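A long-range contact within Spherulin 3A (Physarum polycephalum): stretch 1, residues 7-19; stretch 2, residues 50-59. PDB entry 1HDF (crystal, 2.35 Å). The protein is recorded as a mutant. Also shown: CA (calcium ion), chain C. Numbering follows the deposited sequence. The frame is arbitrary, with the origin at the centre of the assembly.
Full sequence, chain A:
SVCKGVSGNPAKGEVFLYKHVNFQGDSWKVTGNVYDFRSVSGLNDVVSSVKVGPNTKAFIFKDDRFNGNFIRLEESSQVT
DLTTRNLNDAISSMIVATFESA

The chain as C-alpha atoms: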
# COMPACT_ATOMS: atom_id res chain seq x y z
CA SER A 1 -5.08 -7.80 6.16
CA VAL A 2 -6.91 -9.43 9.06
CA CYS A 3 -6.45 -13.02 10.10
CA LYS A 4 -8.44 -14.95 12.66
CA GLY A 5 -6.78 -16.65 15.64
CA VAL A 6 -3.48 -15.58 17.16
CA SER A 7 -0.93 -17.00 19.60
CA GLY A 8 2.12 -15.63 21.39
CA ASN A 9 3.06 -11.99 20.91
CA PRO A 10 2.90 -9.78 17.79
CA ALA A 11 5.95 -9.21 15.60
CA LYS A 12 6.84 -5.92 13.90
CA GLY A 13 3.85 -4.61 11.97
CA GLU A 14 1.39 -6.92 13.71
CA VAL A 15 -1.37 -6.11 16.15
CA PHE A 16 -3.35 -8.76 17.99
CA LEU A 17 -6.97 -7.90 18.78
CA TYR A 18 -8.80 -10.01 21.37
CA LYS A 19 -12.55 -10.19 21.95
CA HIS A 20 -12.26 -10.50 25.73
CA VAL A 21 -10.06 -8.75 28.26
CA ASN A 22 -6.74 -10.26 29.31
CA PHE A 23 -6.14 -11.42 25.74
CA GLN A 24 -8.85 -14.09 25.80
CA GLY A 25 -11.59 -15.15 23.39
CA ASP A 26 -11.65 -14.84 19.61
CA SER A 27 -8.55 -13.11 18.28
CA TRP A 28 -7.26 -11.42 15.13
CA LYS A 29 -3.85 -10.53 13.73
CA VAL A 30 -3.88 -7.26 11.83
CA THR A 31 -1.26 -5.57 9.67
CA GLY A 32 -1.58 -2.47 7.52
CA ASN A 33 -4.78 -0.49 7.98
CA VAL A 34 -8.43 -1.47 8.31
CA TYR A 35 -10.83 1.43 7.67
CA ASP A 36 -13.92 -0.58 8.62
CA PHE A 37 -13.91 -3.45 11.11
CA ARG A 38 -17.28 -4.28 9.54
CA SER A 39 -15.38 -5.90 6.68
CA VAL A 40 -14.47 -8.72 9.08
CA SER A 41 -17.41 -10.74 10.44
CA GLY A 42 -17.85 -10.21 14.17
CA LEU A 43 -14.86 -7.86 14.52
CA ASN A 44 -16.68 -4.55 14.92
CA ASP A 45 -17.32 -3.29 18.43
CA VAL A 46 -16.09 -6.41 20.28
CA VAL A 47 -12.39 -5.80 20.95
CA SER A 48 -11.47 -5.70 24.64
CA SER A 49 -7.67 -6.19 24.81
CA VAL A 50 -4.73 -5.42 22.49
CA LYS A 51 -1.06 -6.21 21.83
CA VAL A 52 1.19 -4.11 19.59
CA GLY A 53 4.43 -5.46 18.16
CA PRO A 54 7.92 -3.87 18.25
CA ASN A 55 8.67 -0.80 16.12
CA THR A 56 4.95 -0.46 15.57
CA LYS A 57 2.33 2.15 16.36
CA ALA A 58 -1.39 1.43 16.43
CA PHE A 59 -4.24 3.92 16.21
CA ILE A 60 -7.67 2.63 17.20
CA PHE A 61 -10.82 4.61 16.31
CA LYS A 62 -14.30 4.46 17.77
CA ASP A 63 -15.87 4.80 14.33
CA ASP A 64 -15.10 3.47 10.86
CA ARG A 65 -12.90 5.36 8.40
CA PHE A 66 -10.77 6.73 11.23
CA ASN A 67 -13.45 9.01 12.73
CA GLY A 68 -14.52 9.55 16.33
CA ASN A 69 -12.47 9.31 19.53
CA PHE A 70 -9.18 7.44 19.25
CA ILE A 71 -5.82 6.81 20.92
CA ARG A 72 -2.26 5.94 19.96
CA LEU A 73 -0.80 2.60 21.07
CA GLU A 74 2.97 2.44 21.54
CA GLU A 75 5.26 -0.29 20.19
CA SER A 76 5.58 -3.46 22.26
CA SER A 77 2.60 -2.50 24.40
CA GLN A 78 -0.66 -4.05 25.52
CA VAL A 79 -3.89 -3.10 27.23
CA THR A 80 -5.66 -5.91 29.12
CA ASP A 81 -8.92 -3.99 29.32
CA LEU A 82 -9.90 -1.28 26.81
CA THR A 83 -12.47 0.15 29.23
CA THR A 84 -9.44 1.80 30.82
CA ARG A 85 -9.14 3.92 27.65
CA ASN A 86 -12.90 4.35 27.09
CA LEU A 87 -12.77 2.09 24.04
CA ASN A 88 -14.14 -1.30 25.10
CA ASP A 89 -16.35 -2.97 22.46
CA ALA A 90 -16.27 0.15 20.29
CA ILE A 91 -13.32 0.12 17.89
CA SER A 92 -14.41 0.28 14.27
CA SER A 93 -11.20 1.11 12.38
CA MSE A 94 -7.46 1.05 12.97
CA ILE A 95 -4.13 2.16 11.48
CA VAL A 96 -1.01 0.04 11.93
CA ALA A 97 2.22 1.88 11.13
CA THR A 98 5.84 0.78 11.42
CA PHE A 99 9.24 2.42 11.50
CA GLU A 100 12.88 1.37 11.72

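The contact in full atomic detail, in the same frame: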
# COMPACT_ATOMS: atom_id res chain seq x y z
N SER A 7 -1.60 -16.34 18.49
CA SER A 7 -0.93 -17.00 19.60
C SER A 7 0.40 -16.29 19.83
O SER A 7 0.98 -15.72 18.90
CB SER A 7 -0.71 -18.48 19.31
OG SER A 7 0.15 -18.67 18.19
N GLY A 8 0.87 -16.29 21.07
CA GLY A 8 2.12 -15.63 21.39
C GLY A 8 1.99 -14.11 21.38
O GLY A 8 0.95 -13.56 21.73
N ASN A 9 3.06 -13.44 20.97
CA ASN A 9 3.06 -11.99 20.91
C ASN A 9 3.31 -11.50 19.49
O ASN A 9 4.02 -12.15 18.72
CB ASN A 9 4.09 -11.42 21.87
CG ASN A 9 3.73 -11.67 23.32
OD1 ASN A 9 2.58 -11.45 23.72
ND2 ASN A 9 4.69 -12.12 24.11
N PRO A 10 2.73 -10.35 19.13
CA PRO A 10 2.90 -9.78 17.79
C PRO A 10 4.33 -9.41 17.41
O PRO A 10 5.13 -9.01 18.26
CB PRO A 10 1.96 -8.57 17.81
CG PRO A 10 2.01 -8.13 19.25
CD PRO A 10 1.98 -9.44 20.01
N ALA A 11 4.63 -9.55 16.13
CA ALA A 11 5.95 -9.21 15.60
C ALA A 11 5.78 -7.85 14.93
O ALA A 11 4.65 -7.37 14.77
CB ALA A 11 6.39 -10.25 14.57
N LYS A 12 6.88 -7.23 14.54
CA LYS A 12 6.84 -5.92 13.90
C LYS A 12 5.75 -5.82 12.82
O LYS A 12 5.68 -6.65 11.92
CB LYS A 12 8.20 -5.59 13.28
CG LYS A 12 8.21 -4.29 12.48
CD LYS A 12 9.58 -3.99 11.90
CE LYS A 12 9.56 -2.66 11.18
NZ LYS A 12 10.90 -2.33 10.59
N GLY A 13 4.91 -4.80 12.94
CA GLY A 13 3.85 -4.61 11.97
C GLY A 13 2.59 -5.41 12.24
O GLY A 13 1.65 -5.40 11.44
N GLU A 14 2.56 -6.12 13.37
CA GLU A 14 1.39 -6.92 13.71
C GLU A 14 0.73 -6.41 14.97
O GLU A 14 1.39 -5.94 15.90
CB GLU A 14 1.74 -8.38 13.94
CG GLU A 14 2.61 -9.01 12.89
CD GLU A 14 2.86 -10.47 13.20
OE1 GLU A 14 3.19 -10.80 14.36
OE2 GLU A 14 2.74 -11.30 12.27
N VAL A 15 -0.59 -6.52 15.00
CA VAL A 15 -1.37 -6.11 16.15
C VAL A 15 -2.38 -7.21 16.40
O VAL A 15 -3.09 -7.63 15.48
CB VAL A 15 -2.12 -4.78 15.89
CG1 VAL A 15 -3.00 -4.45 17.10
CG2 VAL A 15 -1.12 -3.66 15.65
N PHE A 16 -2.43 -7.70 17.63
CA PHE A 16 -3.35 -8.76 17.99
C PHE A 16 -4.54 -8.15 18.71
O PHE A 16 -4.36 -7.46 19.71
CB PHE A 16 -2.69 -9.78 18.92
CG PHE A 16 -1.63 -10.62 18.26
CD1 PHE A 16 -1.50 -10.65 16.86
CD2 PHE A 16 -0.78 -11.42 19.03
CE1 PHE A 16 -0.52 -11.47 16.25
CE2 PHE A 16 0.19 -12.23 18.43
CZ PHE A 16 0.32 -12.26 17.04
N LEU A 17 -5.73 -8.41 18.20
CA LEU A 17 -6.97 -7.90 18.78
C LEU A 17 -7.71 -9.08 19.41
O LEU A 17 -7.92 -10.10 18.75
CB LEU A 17 -7.83 -7.24 17.69
CG LEU A 17 -7.18 -6.07 16.94
CD1 LEU A 17 -8.13 -5.53 15.88
CD2 LEU A 17 -6.77 -4.97 17.93
N TYR A 18 -8.09 -8.95 20.67
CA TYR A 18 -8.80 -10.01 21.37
C TYR A 18 -10.20 -9.58 21.76
O TYR A 18 -10.41 -8.45 22.21
CB TYR A 18 -8.03 -10.43 22.62
CG TYR A 18 -6.59 -10.80 22.36
CD1 TYR A 18 -5.62 -9.81 22.16
CD2 TYR A 18 -6.19 -12.13 22.32
CE1 TYR A 18 -4.29 -10.15 21.92
CE2 TYR A 18 -4.87 -12.48 22.08
CZ TYR A 18 -3.92 -11.49 21.88
OH TYR A 18 -2.62 -11.84 21.61
N LYS A 19 -11.16 -10.49 21.62
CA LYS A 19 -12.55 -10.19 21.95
C LYS A 19 -12.81 -9.97 23.44
O LYS A 19 -13.66 -9.17 23.82
CB LYS A 19 -13.47 -11.29 21.41
CG LYS A 19 -14.94 -10.97 21.51
CD LYS A 19 -15.78 -12.00 20.78
CE LYS A 19 -17.26 -11.64 20.83
NZ LYS A 19 -18.08 -12.63 20.06
N VAL A 50 -5.61 -5.57 23.65
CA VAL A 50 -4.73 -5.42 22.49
C VAL A 50 -3.24 -5.61 22.78
O VAL A 50 -2.77 -5.39 23.89
CB VAL A 50 -4.90 -4.00 21.87
CG1 VAL A 50 -4.08 -3.88 20.59
CG2 VAL A 50 -6.37 -3.72 21.60
N LYS A 51 -2.50 -6.02 21.75
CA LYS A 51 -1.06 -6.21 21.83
C LYS A 51 -0.45 -5.61 20.57
O LYS A 51 -0.87 -5.93 19.45
CB LYS A 51 -0.70 -7.69 21.91
CG LYS A 51 -0.95 -8.35 23.25
CD LYS A 51 -0.49 -9.79 23.20
CE LYS A 51 -0.43 -10.42 24.60
NZ LYS A 51 0.01 -11.85 24.54
N VAL A 52 0.54 -4.74 20.74
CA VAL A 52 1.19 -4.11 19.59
C VAL A 52 2.65 -4.56 19.53
O VAL A 52 3.38 -4.52 20.53
CB VAL A 52 1.13 -2.56 19.68
CG1 VAL A 52 1.57 -1.95 18.35
CG2 VAL A 52 -0.29 -2.10 20.01
N GLY A 53 3.08 -4.98 18.34
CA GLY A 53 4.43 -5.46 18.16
C GLY A 53 5.52 -4.40 18.23
O GLY A 53 5.22 -3.21 18.31
N PRO A 54 6.79 -4.81 18.20
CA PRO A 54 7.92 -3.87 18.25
C PRO A 54 7.92 -2.94 17.04
O PRO A 54 7.32 -3.26 16.00
CB PRO A 54 9.15 -4.79 18.30
CG PRO A 54 8.68 -6.02 17.57
CD PRO A 54 7.28 -6.21 18.12
N ASN A 55 8.58 -1.79 17.18
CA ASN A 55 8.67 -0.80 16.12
C ASN A 55 7.36 -0.59 15.40
O ASN A 55 7.33 -0.40 14.19
CB ASN A 55 9.73 -1.22 15.10
CG ASN A 55 11.12 -1.06 15.62
OD1 ASN A 55 12.09 -1.08 14.86
ND2 ASN A 55 11.24 -0.89 16.93
N THR A 56 6.27 -0.63 16.16
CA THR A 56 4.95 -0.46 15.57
C THR A 56 4.07 0.48 16.38
O THR A 56 4.13 0.51 17.60
CB THR A 56 4.23 -1.82 15.46
OG1 THR A 56 5.05 -2.75 14.73
CG2 THR A 56 2.90 -1.66 14.73
N LYS A 57 3.26 1.26 15.68
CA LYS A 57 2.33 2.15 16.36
C LYS A 57 0.95 1.70 15.90
O LYS A 57 0.79 1.23 14.77
CB LYS A 57 2.54 3.60 15.93
CG LYS A 57 2.85 4.55 17.07
CD LYS A 57 4.25 4.32 17.61
CE LYS A 57 4.73 5.51 18.43
NZ LYS A 57 6.17 5.36 18.79
N ALA A 58 -0.03 1.82 16.78
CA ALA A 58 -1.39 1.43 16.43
C ALA A 58 -2.34 2.54 16.84
O ALA A 58 -2.25 3.09 17.94
CB ALA A 58 -1.76 0.14 17.13
N PHE A 59 -3.25 2.89 15.94
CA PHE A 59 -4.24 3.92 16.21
C PHE A 59 -5.63 3.30 16.07
O PHE A 59 -6.04 2.90 14.98
CB PHE A 59 -4.06 5.09 15.24
CG PHE A 59 -2.70 5.76 15.33
CD1 PHE A 59 -1.59 5.20 14.71
CD2 PHE A 59 -2.54 6.93 16.07
CE1 PHE A 59 -0.33 5.80 14.81
CE2 PHE A 59 -1.28 7.53 16.18
CZ PHE A 59 -0.18 6.96 15.55
CA CA C . -15.31 -7.57 23.97
O HOH W 1 -17.38 -8.60 23.06
O HOH W 2 -16.45 -7.85 26.32

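The contact joins two antiparallel strands, 15-18 and 50-52, whose axes approach to 4.8 Å with 177° between their directions, and extends past them into the loops on the side of Pro10 and Gly53. Together the two stretches bury 681 Å² against each other.

The register is fixed by the pairing of Phe16 with Lys51. Phe16 N donates to Lys51 O at 3.0 Å (N-H...O angle 158°), and Lys51 N returns a bond to Phe16 O at 3.1 Å (149°). The ladder continues with Gly53 N to Glu14 O, 3.1 Å and 152°. Between Phe16 and Glu14, Val15 CA lies 3.3 Å from Lys51 O; past the Phe16-Lys51 pair in the other direction, Val50 CA lies 3.5 Å from Phe16 O; both have CA-H...O geometry.

Side chains then alternate between the two faces. On one face, Val15 fits among three neighbours: its CG1 meets Val50 CG1 at 3.7 Å, while its CG2 is 4.2 Å from Val52 CG1 and 4.1 Å from Ala58 CB. Leu17 CB sets off on the same face, and the end of the side chain bends nearer, bringing Leu17 CD2 to 3.9 Å from Val50 CG2.

On the face of Phe16 and Lys51, the extended lysine is the main ridge, with 121 Å² covered. Its aliphatic stem runs past the Phe16 ring, with Lys51 CD oblique to it, and past Tyr18, whose OH comes within 3.4 Å of Lys51 CD. With chi2 to chi4 all t, the chain reaches far enough for Lys51 NZ to bond Asn9 OD1 at 2.7 Å and, weakly, Gly8 O at 3.4 Å. The apolar stem is thus packed, and the amino group at its tip hydrogen-bonds to Asn9 OD1 and weakly to Gly8 O.

Pro10 supplies the next bump. Its CA-to-CB bond points toward the other stretch, and the ring settles over the backbone, with Pro10 CG 3.4 Å from Gly53 N and 3.6 Å from Lys51 O. The chain can come this close at Gly53 because a side chain is absent: an ideal CB there would lie 2.4 Å from Ala11 O, a clash, and 3.2 Å from Pro10 O.

Beyond it, a type II turn from Ala11 to Glu14, closed by Glu14 N to Ala11 O at 2.8 Å, lies against Pro54 and Thr56. Lys12 CA sits 3.4 Å from Pro54 O. Thr56 OG1 accepts from Gly13 N at 2.7 Å (166°) and donates to Pro54 O at 2.7 Å, so one hydroxyl links the turn to the opposing loop.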